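Local atomic coordinates of uncharacterized protein VP1736 (Vibrio parahaemolyticus, PDB entry 3LXQ), a protein that is of unknown function but belongs to the sulfatase family of the alkaline phosphatase clan. Residues A128-S133 and D305-R309; A139-P145 and N343-P347; D338-N342 and L367-L371. All coordinates share one frame; numbering follows the deposited sequence.

Contact 1. Residues A128-S133 and D305-R309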
ATOM      1  N   ALA A 128       2.211   6.266  -2.778  1.00 24.37           N
ATOM      2  CA  ALA A 128       0.950   6.027  -2.099  1.00 22.85           C
ATOM      3  C   ALA A 128      -0.140   6.745  -2.889  1.00 22.94           C
ATOM      4  O   ALA A 128       0.133   7.750  -3.541  1.00 22.31           O
ATOM      5  CB  ALA A 128       1.001   6.530  -0.650  1.00 23.02           C
ATOM      6  N   THR A 129      -1.347   6.179  -2.885  1.00 22.09           N
ATOM      7  CA  THR A 129      -2.515   6.832  -3.479  1.00 22.79           C
ATOM      8  C   THR A 129      -3.110   7.891  -2.546  1.00 24.08           C
ATOM      9  O   THR A 129      -3.887   8.755  -2.984  1.00 25.53           O
ATOM     10  CB  THR A 129      -3.614   5.816  -3.794  1.00 22.59           C
ATOM     11  OG1 THR A 129      -3.976   5.160  -2.584  1.00 21.00           O
ATOM     12  CG2 THR A 129      -3.148   4.773  -4.826  1.00 21.08           C
ATOM     13  N   GLY A 130      -2.745   7.831  -1.262  1.00 24.41           N
ATOM     14  CA  GLY A 130      -3.249   8.784  -0.271  1.00 25.48           C
ATOM     15  C   GLY A 130      -2.270   9.314   0.759  1.00 26.66           C
ATOM     16  O   GLY A 130      -1.046   9.107   0.649  1.00 26.50           O
ATOM     17  N   THR A 131      -2.831  10.024   1.750  1.00 27.40           N
ATOM     18  CA  THR A 131      -2.080  10.612   2.855  1.00 27.81           C
ATOM     19  C   THR A 131      -2.459  10.051   4.222  1.00 27.84           C
ATOM     20  O   THR A 131      -1.820  10.386   5.226  1.00 28.60           O
ATOM     21  CB  THR A 131      -2.259  12.135   2.913  1.00 29.87           C
ATOM     22  OG1 THR A 131      -3.647  12.451   3.129  1.00 30.93           O
ATOM     23  CG2 THR A 131      -1.760  12.765   1.634  1.00 29.85           C
ATOM     24  N   ARG A 132      -3.477   9.192   4.265  1.00 26.50           N
ATOM     25  CA  ARG A 132      -3.985   8.685   5.537  1.00 27.39           C
ATOM     26  C   ARG A 132      -3.803   7.184   5.647  1.00 26.31           C
ATOM     27  O   ARG A 132      -3.775   6.480   4.648  1.00 24.49           O
ATOM     28  CB  ARG A 132      -5.456   9.070   5.736  1.00 28.45           C
ATOM     29  CG  ARG A 132      -5.701  10.600   5.847  1.00 30.53           C
ATOM     30  CD  ARG A 132      -7.169  10.902   5.654  1.00 35.37           C
ATOM     31  NE  ARG A 132      -7.518  12.280   6.006  1.00 39.41           N
ATOM     32  CZ  ARG A 132      -7.580  13.293   5.144  1.00 41.65           C
ATOM     33  NH1 ARG A 132      -7.303  13.116   3.850  1.00 40.94           N
ATOM     34  NH2 ARG A 132      -7.918  14.496   5.579  1.00 44.11           N
ATOM     35  N   SER A 133      -3.646   6.724   6.883  1.00 27.14           N
ATOM     36  CA  SER A 133      -3.419   5.320   7.156  1.00 27.59           C
ATOM     37  C   SER A 133      -4.474   4.408   6.542  1.00 27.37           C
ATOM     38  O   SER A 133      -4.112   3.404   5.910  1.00 28.42           O
ATOM     39  CB  SER A 133      -3.286   5.094   8.664  1.00 29.01           C
ATOM     40  OG  SER A 133      -2.125   5.759   9.157  1.00 29.53           O
ATOM     41  N   ASP A 305       2.274   3.150   4.505  1.00 29.77           N
ATOM     42  CA  ASP A 305       0.869   3.456   4.240  1.00 29.55           C
ATOM     43  C   ASP A 305       0.727   4.834   3.591  1.00 29.03           C
ATOM     44  O   ASP A 305      -0.249   5.088   2.887  1.00 29.37           O
ATOM     45  CB  ASP A 305       0.014   3.327   5.512  1.00 31.50           C
ATOM     46  CG  ASP A 305       0.479   4.235   6.641  1.00 33.53           C
ATOM     47  OD1 ASP A 305       1.580   4.827   6.566  1.00 33.33           O
ATOM     48  OD2 ASP A 305      -0.283   4.365   7.618  1.00 36.08           O
ATOM     49  N   HIS A 306       1.719   5.697   3.827  1.00 29.09           N
ATOM     50  CA  HIS A 306       1.797   7.064   3.284  1.00 29.14           C
ATOM     51  C   HIS A 306       3.051   7.745   3.855  1.00 30.19           C
ATOM     52  O   HIS A 306       3.683   7.225   4.766  1.00 31.44           O
ATOM     53  CB  HIS A 306       0.563   7.892   3.665  1.00 29.81           C
ATOM     54  CG  HIS A 306       0.254   7.865   5.132  1.00 32.10           C
ATOM     55  ND1 HIS A 306       0.819   8.744   6.033  1.00 34.99           N
ATOM     56  CD2 HIS A 306      -0.542   7.047   5.856  1.00 32.99           C
ATOM     57  CE1 HIS A 306       0.371   8.478   7.246  1.00 36.86           C
ATOM     58  NE2 HIS A 306      -0.457   7.453   7.166  1.00 37.35           N
ATOM     59  N   ASP A 307       3.396   8.908   3.329  1.00 30.76           N
ATOM     60  CA  ASP A 307       4.469   9.725   3.898  1.00 33.24           C
ATOM     61  C   ASP A 307       3.903  10.438   5.123  1.00 35.67           C
ATOM     62  O   ASP A 307       2.679  10.552   5.270  1.00 35.47           O
ATOM     63  CB  ASP A 307       4.934  10.749   2.860  1.00 33.54           C
ATOM     64  CG  ASP A 307       6.158  11.554   3.290  1.00 35.84           C
ATOM     65  OD1 ASP A 307       6.845  11.220   4.287  1.00 37.85           O
ATOM     66  OD2 ASP A 307       6.439  12.546   2.592  1.00 37.57           O
ATOM     67  N   ALA A 308       4.781  10.905   6.007  1.00 37.97           N
ATOM     68  CA  ALA A 308       4.353  11.809   7.064  1.00 40.63           C
ATOM     69  C   ALA A 308       3.585  12.963   6.419  1.00 40.73           C
ATOM     70  O   ALA A 308       4.053  13.576   5.459  1.00 40.34           O
ATOM     71  CB  ALA A 308       5.543  12.327   7.845  1.00 43.49           C
ATOM     72  N   ARG A 309       2.397  13.238   6.949  1.00 41.73           N
ATOM     73  CA  ARG A 309       1.515  14.289   6.446  1.00 42.07           C
ATOM     74  C   ARG A 309       2.218  15.645   6.260  1.00 43.55           C
ATOM     75  O   ARG A 309       3.025  16.057   7.079  1.00 45.68           O
ATOM     76  CB  ARG A 309       0.356  14.454   7.427  1.00 44.55           C
ATOM     77  CG  ARG A 309      -0.950  14.946   6.808  1.00 46.79           C
ATOM     78  CD  ARG A 309      -1.974  13.814   6.746  1.00 48.84           C
ATOM     79  NE  ARG A 309      -3.335  14.349   6.715  1.00 52.73           N
ATOM     80  CZ  ARG A 309      -4.232  14.216   7.694  1.00 55.43           C
ATOM     81  NH1 ARG A 309      -3.945  13.537   8.807  1.00 56.32           N
ATOM     82  NH2 ARG A 309      -5.434  14.751   7.545  1.00 57.75           N
TER
HETATM   83  O   HOH W   1       1.662  10.091   1.248  1.00 23.57           O
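T131 and H306 bring two irregular loops together, with their CA atoms 5.3 Å apart, and the S133 and D305 CA atoms follow at 5.5 Å. The H306 side chain carries the contact. Its ring lies between two oxygens on opposite faces. T131 O sits 3.2 Å above one face, displaced toward the rim, and D305 OD1 covers the other in a similar way. Neither takes a bond from the ring. H306 ND1 instead donates to D307 O, 2.7 Å away and nearly straight at 172°. D307 O lies in the ring plane, and this bond fixes the rotation of the imidazole. S133 OG comes in at the ring edge near NE2. S133 OG lies 2.8 Å from D305 OD2 and also bonds to E94 OE2. A water joins G130 O to D307 N.

Farther out, R309 bends at chi2 (107°), and its NH2 reaches over one face of the R132 guanidinium. The two NH2 atoms are 3.2 Å apart and both are donors, so they do not bond. R132 NH1 forms a salt bridge with D383, which balances its charge at this exposed edge. E94 and D305-H306 directly follow strands 87-93 and 298-304, and S133 begins helix 133-141. Such carboxylates, hydroxyl and imidazole at strand ends recall the active-site region of clan members.

Contact 2. Residues A139-P145 and N343-P347; sequences AVTTGFP and NIDMP
A139, G143 and P347 meet where the C-terminal end of helix 133-141 packs on the 3-10 turn that leads into helix 346-353. An ST turn shapes the first side: T142 OG1 accepts from F144 N at 3.0 Å. After T142 the chain turns at G143, with a positive phi of 77°, a value that by itself favours glycine. On the other side, residues 343-345 form the 3-10 turn, and M346 N bonds back to N343 O.

The A139 methyl sits over the flat face of the N343 amide. Its CB is 3.4 Å from N343 CG and about as far from OD1 and ND2. N343 CG lies between its own backbone N and carbonyl carbon (chi1 50°), which brings the amide under that methyl. N343 OD1 also takes a probable hydrogen bond from T129 N, which helps to hold the amide there. A139 CB also touches I344 CG2. The I344 side chain fits against the backbone of the glycine turn, with CB 3.3 Å from G143 O and CG2 3.4 Å from F144 O. P347 brings its ring edge to the helix end: CG is 3.3 Å from A139 O and 3.7 Å from V140 O. V140 O is buried with no polar partner in the model. A water donates to both G143 O and I344 O, at 2.8 Å from each, and so bridges the two turns in place of a direct bond.

F144 turns away to pack with F162 and Y444. This buried meeting of two helix ends beside the mixed central sheet belongs to the alpha/beta core of the alkaline phosphatase clan.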
ATOM      1  N   ALA A 139      -5.338   0.503  -0.133  1.00 23.78           N
ATOM      2  CA  ALA A 139      -4.507   0.196  -1.288  1.00 23.79           C
ATOM      3  C   ALA A 139      -3.905  -1.189  -1.257  1.00 24.29           C
ATOM      4  O   ALA A 139      -3.833  -1.830  -2.293  1.00 25.62           O
ATOM      5  CB  ALA A 139      -3.400   1.220  -1.444  1.00 22.35           C
ATOM      6  N   VAL A 140      -3.436  -1.650  -0.097  1.00 24.77           N
ATOM      7  CA  VAL A 140      -2.732  -2.947  -0.075  1.00 26.12           C
ATOM      8  C   VAL A 140      -3.640  -4.119   0.235  1.00 27.54           C
ATOM      9  O   VAL A 140      -3.255  -5.275   0.030  1.00 29.66           O
ATOM     10  CB  VAL A 140      -1.504  -2.948   0.881  1.00 26.68           C
ATOM     11  CG1 VAL A 140      -0.536  -1.844   0.478  1.00 26.15           C
ATOM     12  CG2 VAL A 140      -1.936  -2.796   2.361  1.00 25.94           C
ATOM     13  N   THR A 141      -4.851  -3.858   0.707  1.00 27.49           N
ATOM     14  CA  THR A 141      -5.757  -4.990   0.971  1.00 29.51           C
ATOM     15  C   THR A 141      -6.818  -5.157  -0.110  1.00 29.06           C
ATOM     16  O   THR A 141      -7.362  -6.252  -0.285  1.00 30.45           O
ATOM     17  CB  THR A 141      -6.454  -4.900   2.340  1.00 30.81           C
ATOM     18  OG1 THR A 141      -7.267  -3.726   2.389  1.00 29.66           O
ATOM     19  CG2 THR A 141      -5.432  -4.873   3.448  1.00 33.21           C
ATOM     20  N   THR A 142      -7.121  -4.068  -0.810  1.00 27.82           N
ATOM     21  CA  THR A 142      -8.191  -4.049  -1.822  1.00 27.72           C
ATOM     22  C   THR A 142      -7.733  -3.590  -3.214  1.00 27.00           C
ATOM     23  O   THR A 142      -8.358  -3.943  -4.210  1.00 28.10           O
ATOM     24  CB  THR A 142      -9.362  -3.123  -1.441  1.00 27.42           C
ATOM     25  OG1 THR A 142      -9.011  -1.761  -1.733  1.00 25.27           O
ATOM     26  CG2 THR A 142      -9.739  -3.249   0.008  1.00 27.58           C
ATOM     27  N   GLY A 143      -6.689  -2.763  -3.279  1.00 25.22           N
ATOM     28  CA  GLY A 143      -6.186  -2.290  -4.572  1.00 23.92           C
ATOM     29  C   GLY A 143      -7.056  -1.207  -5.160  1.00 23.75           C
ATOM     30  O   GLY A 143      -6.836  -0.785  -6.296  1.00 23.88           O
ATOM     31  N   PHE A 144      -8.028  -0.740  -4.367  1.00 23.78           N
ATOM     32  CA  PHE A 144      -9.036   0.211  -4.803  1.00 23.97           C
ATOM     33  C   PHE A 144      -8.379   1.567  -4.885  1.00 22.94           C
ATOM     34  O   PHE A 144      -7.662   1.954  -3.963  1.00 23.02           O
ATOM     35  CB  PHE A 144     -10.186   0.242  -3.787  1.00 25.31           C
ATOM     36  CG  PHE A 144     -11.457   0.920  -4.277  1.00 26.56           C
ATOM     37  CD1 PHE A 144     -12.110   0.487  -5.429  1.00 27.62           C
ATOM     38  CD2 PHE A 144     -12.029   1.946  -3.536  1.00 26.76           C
ATOM     39  CE1 PHE A 144     -13.281   1.097  -5.863  1.00 29.00           C
ATOM     40  CE2 PHE A 144     -13.213   2.559  -3.952  1.00 27.85           C
ATOM     41  CZ  PHE A 144     -13.843   2.137  -5.115  1.00 29.29           C
ATOM     42  N   PRO A 145      -8.598   2.285  -5.994  1.00 23.31           N
ATOM     43  CA  PRO A 145      -8.027   3.618  -6.176  1.00 22.95           C
ATOM     44  C   PRO A 145      -8.719   4.633  -5.276  1.00 23.77           C
ATOM     45  O   PRO A 145      -9.688   4.295  -4.601  1.00 24.82           O
ATOM     46  CB  PRO A 145      -8.306   3.942  -7.661  1.00 23.65           C
ATOM     47  CG  PRO A 145      -8.783   2.688  -8.271  1.00 24.30           C
ATOM     48  CD  PRO A 145      -9.366   1.865  -7.179  1.00 23.89           C
ATOM     49  N   ASN A 343       0.939   1.908  -4.620  1.00 27.20           N
ATOM     50  CA  ASN A 343       0.694   0.800  -3.697  1.00 27.53           C
ATOM     51  C   ASN A 343      -0.513  -0.088  -4.064  1.00 27.30           C
ATOM     52  O   ASN A 343      -0.550  -1.253  -3.683  1.00 27.90           O
ATOM     53  CB  ASN A 343       0.631   1.276  -2.231  1.00 27.37           C
ATOM     54  CG  ASN A 343      -0.304   2.451  -2.006  1.00 26.48           C
ATOM     55  OD1 ASN A 343      -0.940   2.979  -2.929  1.00 25.94           O
ATOM     56  ND2 ASN A 343      -0.393   2.873  -0.745  1.00 27.42           N
ATOM     57  N   ILE A 344      -1.482   0.448  -4.814  1.00 26.54           N
ATOM     58  CA  ILE A 344      -2.571  -0.387  -5.355  1.00 26.39           C
ATOM     59  C   ILE A 344      -2.100  -1.419  -6.415  1.00 27.10           C
ATOM     60  O   ILE A 344      -2.850  -2.347  -6.754  1.00 27.67           O
ATOM     61  CB  ILE A 344      -3.751   0.443  -5.925  1.00 26.02           C
ATOM     62  CG1 ILE A 344      -3.310   1.274  -7.130  1.00 25.35           C
ATOM     63  CG2 ILE A 344      -4.389   1.338  -4.850  1.00 25.69           C
ATOM     64  CD1 ILE A 344      -4.445   1.700  -8.009  1.00 25.03           C
ATOM     65  N   ASP A 345      -0.871  -1.280  -6.912  1.00 27.67           N
ATOM     66  CA  ASP A 345      -0.271  -2.293  -7.798  1.00 28.60           C
ATOM     67  C   ASP A 345       0.322  -3.449  -7.000  1.00 29.64           C
ATOM     68  O   ASP A 345       0.644  -4.507  -7.554  1.00 30.59           O
ATOM     69  CB  ASP A 345       0.824  -1.687  -8.694  1.00 28.99           C
ATOM     70  CG  ASP A 345       0.323  -0.515  -9.531  1.00 28.18           C
ATOM     71  OD1 ASP A 345      -0.825  -0.569  -9.989  1.00 27.57           O
ATOM     72  OD2 ASP A 345       1.081   0.460  -9.735  1.00 28.26           O
HETATM   73  N   MSE A 346       0.465  -3.254  -5.698  1.00 29.83           N
HETATM   74  CA  MSE A 346       1.086  -4.278  -4.890  1.00 31.58           C
HETATM   75  C   MSE A 346       0.222  -5.541  -4.737  1.00 32.02           C
HETATM   76  O   MSE A 346       0.732  -6.638  -4.939  1.00 33.39           O
HETATM   77  CB  MSE A 346       1.589  -3.721  -3.563  1.00 32.10           C
HETATM   78  CG  MSE A 346       2.719  -2.715  -3.731  1.00 33.37           C
HETATM   79 SE   MSE A 346       4.362  -3.507  -4.479  1.00 43.96          SE
HETATM   80  CE  MSE A 346       4.059  -3.187  -6.403  1.00 37.75           C
ATOM     81  N   PRO A 347      -1.090  -5.392  -4.452  1.00 31.08           N
ATOM     82  CA  PRO A 347      -1.818  -6.660  -4.297  1.00 31.98           C
ATOM     83  C   PRO A 347      -1.826  -7.553  -5.543  1.00 32.14           C
ATOM     84  O   PRO A 347      -1.618  -8.742  -5.378  1.00 33.34           O
ATOM     85  CB  PRO A 347      -3.241  -6.248  -3.907  1.00 30.76           C
ATOM     86  CG  PRO A 347      -3.200  -4.794  -3.631  1.00 29.63           C
ATOM     87  CD  PRO A 347      -1.867  -4.229  -3.983  1.00 29.86           C
TER
HETATM   88  O   HOH W   2      -5.458  -2.681  -7.789  1.00 29.93           O

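Contact 3. Residues D338-N342 and L367-L371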
ATOM      1  N   ASP A 338      12.766   0.902 -11.251  1.00 42.31           N
ATOM      2  CA  ASP A 338      12.493   2.328 -11.306  1.00 42.01           C
ATOM      3  C   ASP A 338      11.134   2.646 -11.958  1.00 40.21           C
ATOM      4  O   ASP A 338      10.845   3.810 -12.247  1.00 40.07           O
ATOM      5  CB  ASP A 338      13.642   3.063 -12.036  1.00 43.62           C
ATOM      6  CG  ASP A 338      15.023   2.784 -11.416  1.00 47.01           C
ATOM      7  OD1 ASP A 338      15.159   2.782 -10.171  1.00 49.71           O
ATOM      8  OD2 ASP A 338      15.998   2.572 -12.179  1.00 52.38           O
ATOM      9  N   ARG A 339      10.295   1.632 -12.185  1.00 38.94           N
ATOM     10  CA  ARG A 339       9.002   1.862 -12.871  1.00 36.90           C
ATOM     11  C   ARG A 339       8.015   2.574 -11.955  1.00 35.02           C
ATOM     12  O   ARG A 339       7.802   2.135 -10.828  1.00 34.70           O
ATOM     13  CB  ARG A 339       8.398   0.547 -13.405  1.00 37.03           C
ATOM     14  CG  ARG A 339       9.200  -0.141 -14.536  1.00 38.56           C
ATOM     15  CD  ARG A 339       8.593  -1.505 -14.943  1.00 38.00           C
ATOM     16  NE  ARG A 339       8.497  -2.439 -13.816  1.00 38.25           N
ATOM     17  CZ  ARG A 339       7.936  -3.649 -13.862  1.00 38.36           C
ATOM     18  NH1 ARG A 339       7.381  -4.117 -14.981  1.00 37.21           N
ATOM     19  NH2 ARG A 339       7.924  -4.402 -12.768  1.00 37.25           N
ATOM     20  N   ILE A 340       7.432   3.681 -12.421  1.00 33.67           N
ATOM     21  CA  ILE A 340       6.462   4.411 -11.603  1.00 32.32           C
ATOM     22  C   ILE A 340       5.283   3.485 -11.300  1.00 31.93           C
ATOM     23  O   ILE A 340       4.711   2.878 -12.211  1.00 31.60           O
ATOM     24  CB  ILE A 340       5.925   5.716 -12.269  1.00 31.81           C
ATOM     25  CG1 ILE A 340       7.076   6.583 -12.780  1.00 32.11           C
ATOM     26  CG2 ILE A 340       5.096   6.535 -11.251  1.00 29.98           C
ATOM     27  CD1 ILE A 340       6.628   7.652 -13.720  1.00 32.36           C
ATOM     28  N   ALA A 341       4.938   3.386 -10.021  1.00 31.26           N
ATOM     29  CA  ALA A 341       3.865   2.508  -9.562  1.00 31.19           C
ATOM     30  C   ALA A 341       3.159   3.096  -8.344  1.00 30.01           C
ATOM     31  O   ALA A 341       3.633   4.072  -7.757  1.00 31.02           O
ATOM     32  CB  ALA A 341       4.426   1.121  -9.249  1.00 31.93           C
ATOM     33  N   ASN A 342       2.012   2.515  -7.998  1.00 29.27           N
ATOM     34  CA  ASN A 342       1.230   2.865  -6.819  1.00 27.53           C
ATOM     35  C   ASN A 342       1.211   1.671  -5.894  1.00 27.48           C
ATOM     36  O   ASN A 342       1.412   0.546  -6.334  1.00 28.08           O
ATOM     37  CB  ASN A 342      -0.216   3.159  -7.198  1.00 26.57           C
ATOM     38  CG  ASN A 342      -0.491   4.631  -7.452  1.00 28.34           C
ATOM     39  OD1 ASN A 342      -1.215   4.966  -8.392  1.00 28.76           O
ATOM     40  ND2 ASN A 342       0.023   5.507  -6.588  1.00 27.10           N
ATOM     41  N   LEU A 367       3.203  -6.415 -11.500  1.00 27.65           N
ATOM     42  CA  LEU A 367       4.488  -5.870 -11.934  1.00 28.16           C
ATOM     43  C   LEU A 367       5.565  -6.943 -12.085  1.00 29.39           C
ATOM     44  O   LEU A 367       6.721  -6.625 -12.369  1.00 29.63           O
ATOM     45  CB  LEU A 367       4.932  -4.731 -11.015  1.00 27.60           C
ATOM     46  CG  LEU A 367       4.020  -3.498 -11.095  1.00 27.77           C
ATOM     47  CD1 LEU A 367       4.213  -2.570  -9.905  1.00 25.34           C
ATOM     48  CD2 LEU A 367       4.169  -2.752 -12.431  1.00 27.45           C
ATOM     49  N   THR A 368       5.175  -8.205 -11.910  1.00 30.63           N
ATOM     50  CA  THR A 368       6.049  -9.321 -12.250  1.00 32.97           C
ATOM     51  C   THR A 368       6.120  -9.449 -13.773  1.00 33.00           C
ATOM     52  O   THR A 368       6.984 -10.142 -14.306  1.00 33.97           O
ATOM     53  CB  THR A 368       5.572 -10.678 -11.671  1.00 34.01           C
ATOM     54  OG1 THR A 368       4.316 -11.037 -12.255  1.00 34.07           O
ATOM     55  CG2 THR A 368       5.468 -10.644 -10.143  1.00 35.73           C
ATOM     56  N   LYS A 369       5.203  -8.759 -14.450  1.00 31.90           N
ATOM     57  CA  LYS A 369       5.088  -8.787 -15.895  1.00 31.82           C
ATOM     58  C   LYS A 369       5.500  -7.441 -16.479  1.00 31.70           C
ATOM     59  O   LYS A 369       5.475  -6.428 -15.763  1.00 31.43           O
ATOM     60  CB  LYS A 369       3.654  -9.153 -16.303  1.00 30.70           C
ATOM     61  CG  LYS A 369       3.273 -10.562 -15.842  1.00 32.72           C
ATOM     62  CD  LYS A 369       1.812 -10.875 -16.064  1.00 31.48           C
ATOM     63  CE  LYS A 369       1.573 -12.351 -15.792  1.00 34.69           C
ATOM     64  NZ  LYS A 369       0.144 -12.637 -15.548  1.00 35.60           N
ATOM     65  N   PRO A 370       5.871  -7.427 -17.781  1.00 32.16           N
ATOM     66  CA  PRO A 370       6.356  -6.219 -18.440  1.00 32.20           C
ATOM     67  C   PRO A 370       5.349  -5.095 -18.410  1.00 30.69           C
ATOM     68  O   PRO A 370       4.144  -5.317 -18.439  1.00 30.04           O
ATOM     69  CB  PRO A 370       6.581  -6.672 -19.895  1.00 32.73           C
ATOM     70  CG  PRO A 370       6.819  -8.129 -19.802  1.00 33.11           C
ATOM     71  CD  PRO A 370       5.883  -8.580 -18.710  1.00 32.86           C
ATOM     72  N   LEU A 371       5.865  -3.886 -18.355  1.00 30.64           N
ATOM     73  CA  LEU A 371       5.045  -2.720 -18.374  1.00 30.50           C
ATOM     74  C   LEU A 371       5.833  -1.719 -19.189  1.00 32.12           C
ATOM     75  O   LEU A 371       6.978  -1.394 -18.842  1.00 32.51           O
ATOM     76  CB  LEU A 371       4.824  -2.210 -16.945  1.00 29.64           C
ATOM     77  CG  LEU A 371       3.948  -0.960 -16.803  1.00 30.18           C
ATOM     78  CD1 LEU A 371       2.478  -1.285 -17.006  1.00 29.10           C
ATOM     79  CD2 LEU A 371       4.186  -0.255 -15.456  1.00 31.27           C
TER
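R339 grips two backbone carbonyls of the loop 367-371 with the two ends of its guanidinium. NH2 donates to L367 O over a short 2.6 Å, with an N-H...O angle of 162°. The nitrogen lies in the carbonyl plane, on a lone pair of L367 O. NH1 donates to K369 O at 3.1 Å and 150°, tilted from that carbonyl plane. Both oxygens lie close to the guanidinium plane, so the pair of bonds holds the group edge-on to the loop and fixes its rotation. The R339 chain is extended through CD, and a bend at chi3 (-57°) turns the guanidinium toward the two carbonyls. The same NH2 has a second partner, a salt bridge to D337 OD2, which probably offsets the charge of R339.

Leucine carbons close round the guanidinium. L367 CD2 lies 4.0 Å above the centre of one guanidinium face, and L367 CB is 3.5 Å from R339 NH2. The two side chains lie alongside, pointing opposite ways. L371 adds its CB, 3.7 Å from R339 NH1. A341 CB meets L367 CD1 at 3.8 Å. L367 thus covers the arginine with one methyl and reaches the strand residue with the other.

R339 also packs on W121, and A341 makes backbone bonds to Q125 and Y127. The T368 and K369 side chains point away from R339; K369 NZ bonds to P78 O. The contact ties the loop between strands 358-360 and 377-382 to the segment that leads into strand 341-342, which runs parallel to strand 121-127 in the mixed sheet of this sulfatase-family fold.

In the fold
The three centres form a triangle: contact 2 is about 13 Å from contact 1 and about 14 Å from contact 3. Contacts 1 and 3 are about 20 Å apart between centres but still touch, T129 CG2 lying 3.7 Å from N342 ND2. A probable hydrogen bond from T129 N to N343 OD1, 3.2 Å long, joins contact 1 to contact 2. Toward contact 3, selenomethionine M346 CE packs on L367 CD1 at 3.6 Å. Residues 338-342 and 343-347 are continuous in the chain, so one run serves contacts 3 and 2. If the polar cluster of contact 1 marks the active-site region, as the family suggests, contact 2 lies next to it and contact 3 is farther off.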